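Local coordinates for protein DnaJ homolog subfamily C member 27-A (PDB 6JMG) that binds GTP and a magnesium ion as a Rab-family small GTPase and is possibly involved in regulating the MEK/ERK pathway, at residues I33-E38 and E169-M174; G54-H59 and A177-I182. All coordinates share one frame; numbering follows the deposited sequence.

In the fold
Contacts 1 and 2 lie about 11 Å apart, centre to centre, within the Ras-family domain, and both use helix 171-187: its first turn in contact 1, the turns after it in contact 2. Along the chain the segments alternate, 33-38, 54-59, 169-174 and 177-182. The two contacts touch through Cys-37 CB and Thr-56 OG1, 4.1 Å apart. Together they pack two successive early elements, the helix after the P-loop and one of the two edge strands, 51-60, on the C-terminal helix of the G domain; contact 1 lies nearer the bound GTP, contact 2 farther along helix 171-187.

Contact 1. Residues I33-E38 and E169-M174; sequences IKRYCE and EGINEM
Tyr-36 reaches from helix 29-38 onto the first turn of helix 171-187. Its CB lies 3.7 Å from CG2 of Ile-171, an apolar contact at the root of the side chain. With CG anti to the backbone N (chi1 178°), the ring is carried out toward Asn-172 and presents one edge to its amide: ND2 lies near the ring plane, 3.9 Å from CD1 and 3.8 Å from CE1, with ring and amide planes turned 68° apart. The aromatic ring suits this site because it also stacks with Phe-175, one turn beyond Ile-171. With a serine in its place the ring is gone, and the amide of Asn-172 and the ring of Phe-175 would probably be left without their mate and freer to turn. The same methyl of Ile-171 also meets CG of Arg-35, at 4.1 Å, the two side chains crossing at about a right angle. A bend at chi2 (64°) turns the rest of the arginine chain, and its NH1 is hydrogen-bonded to the backbone O of Gln-166, in the loop with Ala-165 that probably corresponds to the SAK motif of Ras-like GTPases. Branched Ile-171 thus offers one methyl to two neighbours, its side chain about 7 Å from the bound GTP, while Gly-170, whose positive phi is easy without a side chain, takes the N-cap position. Here the helix after the P-loop packs on the start of the last helix of the Ras-like G domain.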
ATOM      1  N   ILE A  33      -0.084  17.584   9.107  1.00 56.76           N
ATOM      2  CA  ILE A  33      -0.383  18.262   7.852  1.00 54.60           C
ATOM      3  C   ILE A  33      -0.268  19.771   8.023  1.00 60.09           C
ATOM      4  O   ILE A  33       0.413  20.457   7.250  1.00 63.01           O
ATOM      5  CB  ILE A  33      -1.780  17.857   7.359  1.00 58.45           C
ATOM      6  CG1 ILE A  33      -1.784  16.380   6.940  1.00 53.47           C
ATOM      7  CG2 ILE A  33      -2.239  18.779   6.224  1.00 51.13           C
ATOM      8  CD1 ILE A  33      -3.165  15.754   6.934  1.00 57.19           C
ATOM      9  N   LYS A  34      -0.825  20.301   9.106  1.00 50.10           N
ATOM     10  CA  LYS A  34      -0.807  21.747   9.248  1.00 59.72           C
ATOM     11  C   LYS A  34       0.576  22.273   9.616  1.00 63.31           C
ATOM     12  O   LYS A  34       0.889  23.414   9.265  1.00 59.36           O
ATOM     13  CB  LYS A  34      -1.818  22.164  10.321  1.00 60.76           C
ATOM     14  CG  LYS A  34      -3.248  22.057   9.881  1.00 67.89           C
ATOM     15  CD  LYS A  34      -4.206  22.429  10.992  1.00 67.82           C
ATOM     16  CE  LYS A  34      -5.566  22.789  10.406  1.00 76.66           C
ATOM     17  NZ  LYS A  34      -6.685  22.378  11.295  1.00 88.29           N
ATOM     18  N   ARG A  35       1.442  21.432  10.216  1.00 59.87           N
ATOM     19  CA  ARG A  35       2.814  21.843  10.488  1.00 54.86           C
ATOM     20  C   ARG A  35       3.583  22.095   9.195  1.00 59.08           C
ATOM     21  O   ARG A  35       4.221  23.145   9.037  1.00 65.35           O
ATOM     22  CB  ARG A  35       3.519  20.786  11.342  1.00 59.71           C
ATOM     23  CG  ARG A  35       5.006  21.060  11.664  1.00 52.89           C
ATOM     24  CD  ARG A  35       5.193  22.313  12.504  1.00 59.90           C
ATOM     25  NE  ARG A  35       6.601  22.662  12.653  1.00 63.24           N
ATOM     26  CZ  ARG A  35       7.226  22.803  13.820  1.00 69.83           C
ATOM     27  NH1 ARG A  35       6.561  22.625  14.962  1.00 54.87           N
ATOM     28  NH2 ARG A  35       8.522  23.126  13.841  1.00 69.33           N
ATOM     29  N   TYR A  36       3.473  21.188   8.227  1.00 57.57           N
ATOM     30  CA  TYR A  36       4.234  21.361   6.996  1.00 58.09           C
ATOM     31  C   TYR A  36       3.535  22.284   5.994  1.00 63.45           C
ATOM     32  O   TYR A  36       4.203  23.078   5.325  1.00 70.15           O
ATOM     33  CB  TYR A  36       4.521  19.998   6.371  1.00 62.94           C
ATOM     34  CG  TYR A  36       5.269  20.064   5.070  1.00 67.02           C
ATOM     35  CD1 TYR A  36       6.651  20.129   5.039  1.00 68.40           C
ATOM     36  CD2 TYR A  36       4.590  20.070   3.866  1.00 64.79           C
ATOM     37  CE1 TYR A  36       7.336  20.189   3.829  1.00 61.40           C
ATOM     38  CE2 TYR A  36       5.252  20.123   2.677  1.00 66.63           C
ATOM     39  CZ  TYR A  36       6.618  20.177   2.652  1.00 66.15           C
ATOM     40  OH  TYR A  36       7.258  20.231   1.431  1.00 77.50           O
ATOM     41  N   CYS A  37       2.206  22.267   5.913  1.00 51.93           N
ATOM     42  CA  CYS A  37       1.578  23.027   4.835  1.00 54.56           C
ATOM     43  C   CYS A  37       1.195  24.430   5.243  1.00 59.02           C
ATOM     44  O   CYS A  37       1.194  25.327   4.395  1.00 66.86           O
ATOM     45  CB  CYS A  37       0.252  22.387   4.376  1.00 51.20           C
ATOM     46  SG  CYS A  37       0.245  20.659   4.010  1.00 73.10           S
ATOM     47  N   GLU A  38       0.900  24.643   6.525  1.00 64.07           N
ATOM     48  CA  GLU A  38       0.476  25.944   7.023  1.00 60.35           C
ATOM     49  C   GLU A  38       1.447  26.536   8.032  1.00 64.94           C
ATOM     50  O   GLU A  38       1.177  27.614   8.573  1.00 67.29           O
ATOM     51  CB  GLU A  38      -0.939  25.840   7.588  1.00 58.78           C
ATOM     52  CG  GLU A  38      -2.002  26.037   6.490  1.00 69.57           C
ATOM     53  CD  GLU A  38      -3.405  25.586   6.889  1.00 77.14           C
ATOM     54  OE1 GLU A  38      -3.601  25.140   8.042  1.00 77.27           O
ATOM     55  OE2 GLU A  38      -4.317  25.680   6.034  1.00 87.31           O
ATOM     56  N   GLU A 169      10.653  18.047  13.996  1.00 59.06           N
ATOM     57  CA  GLU A 169      11.602  16.991  13.637  1.00 58.10           C
ATOM     58  C   GLU A 169      10.950  15.973  12.708  1.00 65.58           C
ATOM     59  O   GLU A 169       9.832  15.513  12.962  1.00 60.99           O
ATOM     60  CB  GLU A 169      12.088  16.294  14.900  1.00 54.51           C
ATOM     61  CG  GLU A 169      13.272  15.357  14.735  1.00 68.25           C
ATOM     62  CD  GLU A 169      13.638  14.675  16.057  1.00 72.26           C
ATOM     63  OE1 GLU A 169      13.167  15.160  17.114  1.00 80.36           O
ATOM     64  OE2 GLU A 169      14.386  13.665  16.052  1.00 62.84           O
ATOM     65  N   GLY A 170      11.658  15.622  11.633  1.00 63.53           N
ATOM     66  CA  GLY A 170      11.201  14.619  10.686  1.00 55.67           C
ATOM     67  C   GLY A 170      10.114  15.068   9.724  1.00 66.69           C
ATOM     68  O   GLY A 170       9.819  14.341   8.761  1.00 59.15           O
ATOM     69  N   ILE A 171       9.504  16.233   9.949  1.00 64.18           N
ATOM     70  CA  ILE A 171       8.317  16.600   9.188  1.00 57.76           C
ATOM     71  C   ILE A 171       8.688  16.905   7.742  1.00 55.43           C
ATOM     72  O   ILE A 171       8.112  16.346   6.797  1.00 61.84           O
ATOM     73  CB  ILE A 171       7.607  17.792   9.862  1.00 58.22           C
ATOM     74  CG1 ILE A 171       7.032  17.383  11.225  1.00 58.96           C
ATOM     75  CG2 ILE A 171       6.493  18.348   8.986  1.00 51.92           C
ATOM     76  CD1 ILE A 171       5.855  16.438  11.149  1.00 51.02           C
ATOM     77  N   ASN A 172       9.667  17.782   7.552  1.00 53.78           N
ATOM     78  CA  ASN A 172      10.084  18.172   6.210  1.00 60.56           C
ATOM     79  C   ASN A 172      10.706  17.009   5.457  1.00 70.11           C
ATOM     80  O   ASN A 172      10.528  16.893   4.235  1.00 69.44           O
ATOM     81  CB  ASN A 172      11.040  19.360   6.296  1.00 59.46           C
ATOM     82  CG  ASN A 172      10.364  20.586   6.875  1.00 82.35           C
ATOM     83  OD1 ASN A 172      10.047  20.630   8.064  1.00 97.52           O
ATOM     84  ND2 ASN A 172      10.100  21.568   6.031  1.00 91.69           N
ATOM     85  N   GLU A 173      11.430  16.141   6.167  1.00 63.57           N
ATOM     86  CA  GLU A 173      12.072  15.015   5.510  1.00 59.92           C
ATOM     87  C   GLU A 173      11.033  14.006   5.054  1.00 67.67           C
ATOM     88  O   GLU A 173      11.097  13.517   3.919  1.00 73.89           O
ATOM     89  CB  GLU A 173      13.088  14.374   6.460  1.00 56.18           C
ATOM     90  CG  GLU A 173      14.220  15.315   6.901  1.00 67.16           C
ATOM     91  CD  GLU A 173      13.843  16.322   7.999  1.00 76.49           C
ATOM     92  OE1 GLU A 173      12.692  16.333   8.470  1.00 82.24           O
ATOM     93  OE2 GLU A 173      14.709  17.130   8.384  1.00 83.26           O
ATOM     94  N   MET A 174      10.026  13.747   5.900  1.00 73.85           N
ATOM     95  CA  MET A 174       8.931  12.847   5.531  1.00 67.39           C
ATOM     96  C   MET A 174       8.205  13.359   4.292  1.00 66.74           C
ATOM     97  O   MET A 174       8.058  12.639   3.302  1.00 61.61           O
ATOM     98  CB  MET A 174       7.954  12.704   6.706  1.00 65.03           C
ATOM     99  CG  MET A 174       6.726  11.809   6.435  1.00 66.01           C
ATOM    100  SD  MET A 174       5.322  12.560   5.595  1.00 48.79           S
ATOM    101  CE  MET A 174       4.683  13.511   6.953  1.00 71.76           C
TER

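Contact 2. Residues G54-H59 and A177-I182; sequences GVTKVH and AFYSAI
Thr-56 and Val-58, two residues apart on strand 51-60, both direct their side chains toward helix 171-187 and meet the same residue, Tyr-179. Gly-54 and Val-55 lead into the pair, with Gly-54 hydrogen-bonded through its backbone to Ile-69 of the adjoining strand. At Thr-56 the approach is loose: its methyl CG2 stands 4.4 Å from the OH of Tyr-179, at the far end of the phenol. A beta-branched threonine suits an extended strand, and its methyl merely borders the hydroxyl end of the tyrosine. Lys-57 follows the strand's alternation and faces the other way, where NZ forms a salt bridge with Glu-64, a fitting place for a long charged chain. Val-58 makes the main contact. With chi1 at -58°, its CG1 is anti to the carbonyl carbon, and both methyls are brought against the tyrosine. CG2 sits over one ring face, 4.2 Å from the centroid of Tyr-179 and 10° off the ring normal, a CH-pi contact; CG1 comes to 4.0 Å from CE2, toward the hydroxyl end. The opposite face of that ring is met by CD2 of Phe-178, 4.0 Å above the plane and offset toward the rim, so the phenol lies between an aliphatic and an aromatic neighbour. A broad, flat ring suits this buried place because it reaches from the helix to the sheet and offers a face to Val-58. The contact is core packing: strand 51-60 pairs antiparallel with strand 63-72, while Tyr-179 also touches Val-67 there and Ile-17 on strand 15-22, and Phe-178 extends the helix's hold to Val-128 and Ala-130 of strand 128-134.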
ATOM      1  N   GLY A  54      -8.684  19.969   1.886  1.00 57.94           N
ATOM      2  CA  GLY A  54      -7.933  21.161   1.569  1.00 48.76           C
ATOM      3  C   GLY A  54      -7.043  20.896   0.380  1.00 57.35           C
ATOM      4  O   GLY A  54      -6.797  19.749  -0.001  1.00 64.64           O
ATOM      5  N   VAL A  55      -6.605  21.981  -0.227  1.00 62.59           N
ATOM      6  CA  VAL A  55      -5.674  21.921  -1.336  1.00 63.92           C
ATOM      7  C   VAL A  55      -4.423  22.679  -0.935  1.00 71.23           C
ATOM      8  O   VAL A  55      -4.506  23.784  -0.386  1.00 74.26           O
ATOM      9  CB  VAL A  55      -6.303  22.489  -2.617  1.00 62.61           C
ATOM     10  CG1 VAL A  55      -5.255  22.631  -3.720  1.00 49.67           C
ATOM     11  CG2 VAL A  55      -7.450  21.559  -3.053  1.00 58.55           C
ATOM     12  N   THR A  56      -3.274  22.072  -1.193  1.00 68.64           N
ATOM     13  CA  THR A  56      -1.992  22.730  -1.032  1.00 68.77           C
ATOM     14  C   THR A  56      -1.219  22.584  -2.336  1.00 68.93           C
ATOM     15  O   THR A  56      -1.562  21.774  -3.203  1.00 65.69           O
ATOM     16  CB  THR A  56      -1.213  22.141   0.154  1.00 71.83           C
ATOM     17  OG1 THR A  56       0.010  22.867   0.338  1.00 86.76           O
ATOM     18  CG2 THR A  56      -0.906  20.678  -0.085  1.00 61.72           C
ATOM     19  N   LYS A  57      -0.169  23.377  -2.474  1.00 65.03           N
ATOM     20  CA  LYS A  57       0.689  23.340  -3.649  1.00 73.31           C
ATOM     21  C   LYS A  57       2.130  23.102  -3.201  1.00 77.23           C
ATOM     22  O   LYS A  57       2.589  23.685  -2.211  1.00 82.94           O
ATOM     23  CB  LYS A  57       0.541  24.648  -4.448  1.00 80.40           C
ATOM     24  CG  LYS A  57       1.475  24.838  -5.630  1.00 92.17           C
ATOM     25  CD  LYS A  57       2.405  26.043  -5.364  1.00108.07           C
ATOM     26  CE  LYS A  57       3.652  26.037  -6.254  1.00110.98           C
ATOM     27  NZ  LYS A  57       4.908  26.491  -5.568  1.00104.03           N
ATOM     28  N   VAL A  58       2.834  22.211  -3.909  1.00 73.38           N
ATOM     29  CA  VAL A  58       4.233  21.905  -3.619  1.00 71.77           C
ATOM     30  C   VAL A  58       5.001  21.799  -4.929  1.00 78.33           C
ATOM     31  O   VAL A  58       4.426  21.519  -5.987  1.00 72.61           O
ATOM     32  CB  VAL A  58       4.404  20.616  -2.796  1.00 70.41           C
ATOM     33  CG1 VAL A  58       3.651  20.720  -1.489  1.00 69.85           C
ATOM     34  CG2 VAL A  58       3.972  19.384  -3.601  1.00 66.12           C
ATOM     35  N   HIS A  59       6.310  22.071  -4.856  1.00 83.86           N
ATOM     36  CA  HIS A  59       7.243  21.951  -5.980  1.00 86.45           C
ATOM     37  C   HIS A  59       8.328  20.937  -5.632  1.00 84.22           C
ATOM     38  O   HIS A  59       9.274  21.266  -4.910  1.00 82.83           O
ATOM     39  CB  HIS A  59       7.867  23.302  -6.308  1.00101.58           C
ATOM     40  CG  HIS A  59       8.615  23.325  -7.605  1.00127.53           C
ATOM     41  ND1 HIS A  59       8.010  23.075  -8.819  1.00133.76           N
ATOM     42  CD2 HIS A  59       9.920  23.567  -7.879  1.00134.18           C
ATOM     43  CE1 HIS A  59       8.908  23.167  -9.784  1.00134.55           C
ATOM     44  NE2 HIS A  59      10.075  23.461  -9.240  1.00134.74           N
ATOM     45  N   ALA A 177      10.330  13.028   1.151  1.00 61.76           N
ATOM     46  CA  ALA A 177      10.398  11.662   0.658  1.00 59.34           C
ATOM     47  C   ALA A 177       9.050  11.218   0.111  1.00 61.82           C
ATOM     48  O   ALA A 177       8.984  10.516  -0.903  1.00 65.06           O
ATOM     49  CB  ALA A 177      10.859  10.734   1.770  1.00 50.80           C
ATOM     50  N   PHE A 178       7.973  11.632   0.781  1.00 56.24           N
ATOM     51  CA  PHE A 178       6.613  11.278   0.393  1.00 57.68           C
ATOM     52  C   PHE A 178       6.306  11.741  -1.025  1.00 63.73           C
ATOM     53  O   PHE A 178       5.868  10.950  -1.870  1.00 55.08           O
ATOM     54  CB  PHE A 178       5.659  11.927   1.389  1.00 57.40           C
ATOM     55  CG  PHE A 178       4.198  11.571   1.239  1.00 53.48           C
ATOM     56  CD1 PHE A 178       3.749  10.267   1.352  1.00 56.78           C
ATOM     57  CD2 PHE A 178       3.258  12.584   1.104  1.00 52.02           C
ATOM     58  CE1 PHE A 178       2.392   9.978   1.299  1.00 46.62           C
ATOM     59  CE2 PHE A 178       1.905  12.301   1.035  1.00 54.53           C
ATOM     60  CZ  PHE A 178       1.472  11.001   1.138  1.00 51.35           C
ATOM     61  N   TYR A 179       6.520  13.032  -1.298  1.00 60.57           N
ATOM     62  CA  TYR A 179       6.143  13.578  -2.595  1.00 61.54           C
ATOM     63  C   TYR A 179       7.094  13.125  -3.687  1.00 70.50           C
ATOM     64  O   TYR A 179       6.691  13.030  -4.851  1.00 78.06           O
ATOM     65  CB  TYR A 179       6.062  15.103  -2.529  1.00 63.20           C
ATOM     66  CG  TYR A 179       4.861  15.620  -1.765  1.00 61.40           C
ATOM     67  CD1 TYR A 179       3.591  15.149  -2.046  1.00 53.62           C
ATOM     68  CD2 TYR A 179       5.005  16.562  -0.735  1.00 66.98           C
ATOM     69  CE1 TYR A 179       2.480  15.622  -1.357  1.00 68.55           C
ATOM     70  CE2 TYR A 179       3.897  17.043  -0.029  1.00 64.34           C
ATOM     71  CZ  TYR A 179       2.633  16.570  -0.351  1.00 72.24           C
ATOM     72  OH  TYR A 179       1.514  17.023   0.325  1.00 73.18           O
ATOM     73  N   SER A 180       8.351  12.836  -3.346  1.00 71.30           N
ATOM     74  CA  SER A 180       9.237  12.320  -4.380  1.00 69.46           C
ATOM     75  C   SER A 180       8.835  10.912  -4.789  1.00 68.18           C
ATOM     76  O   SER A 180       8.803  10.597  -5.979  1.00 70.63           O
ATOM     77  CB  SER A 180      10.684  12.353  -3.914  1.00 69.59           C
ATOM     78  OG  SER A 180      10.990  13.603  -3.321  1.00 87.20           O
ATOM     79  N   ALA A 181       8.474  10.063  -3.834  1.00 61.31           N
ATOM     80  CA  ALA A 181       7.973   8.751  -4.214  1.00 67.87           C
ATOM     81  C   ALA A 181       6.693   8.881  -5.045  1.00 75.24           C
ATOM     82  O   ALA A 181       6.476   8.117  -5.991  1.00 83.64           O
ATOM     83  CB  ALA A 181       7.755   7.887  -2.966  1.00 48.43           C
ATOM     84  N   ILE A 182       5.852   9.868  -4.732  1.00 65.75           N
ATOM     85  CA  ILE A 182       4.603  10.022  -5.468  1.00 69.70           C
ATOM     86  C   ILE A 182       4.877  10.554  -6.873  1.00 76.36           C
ATOM     87  O   ILE A 182       4.235  10.134  -7.841  1.00 82.94           O
ATOM     88  CB  ILE A 182       3.620  10.920  -4.694  1.00 65.94           C
ATOM     89  CG1 ILE A 182       3.137  10.219  -3.418  1.00 64.66           C
ATOM     90  CG2 ILE A 182       2.405  11.243  -5.546  1.00 58.63           C
ATOM     91  CD1 ILE A 182       2.291  11.113  -2.485  1.00 61.61           C
TER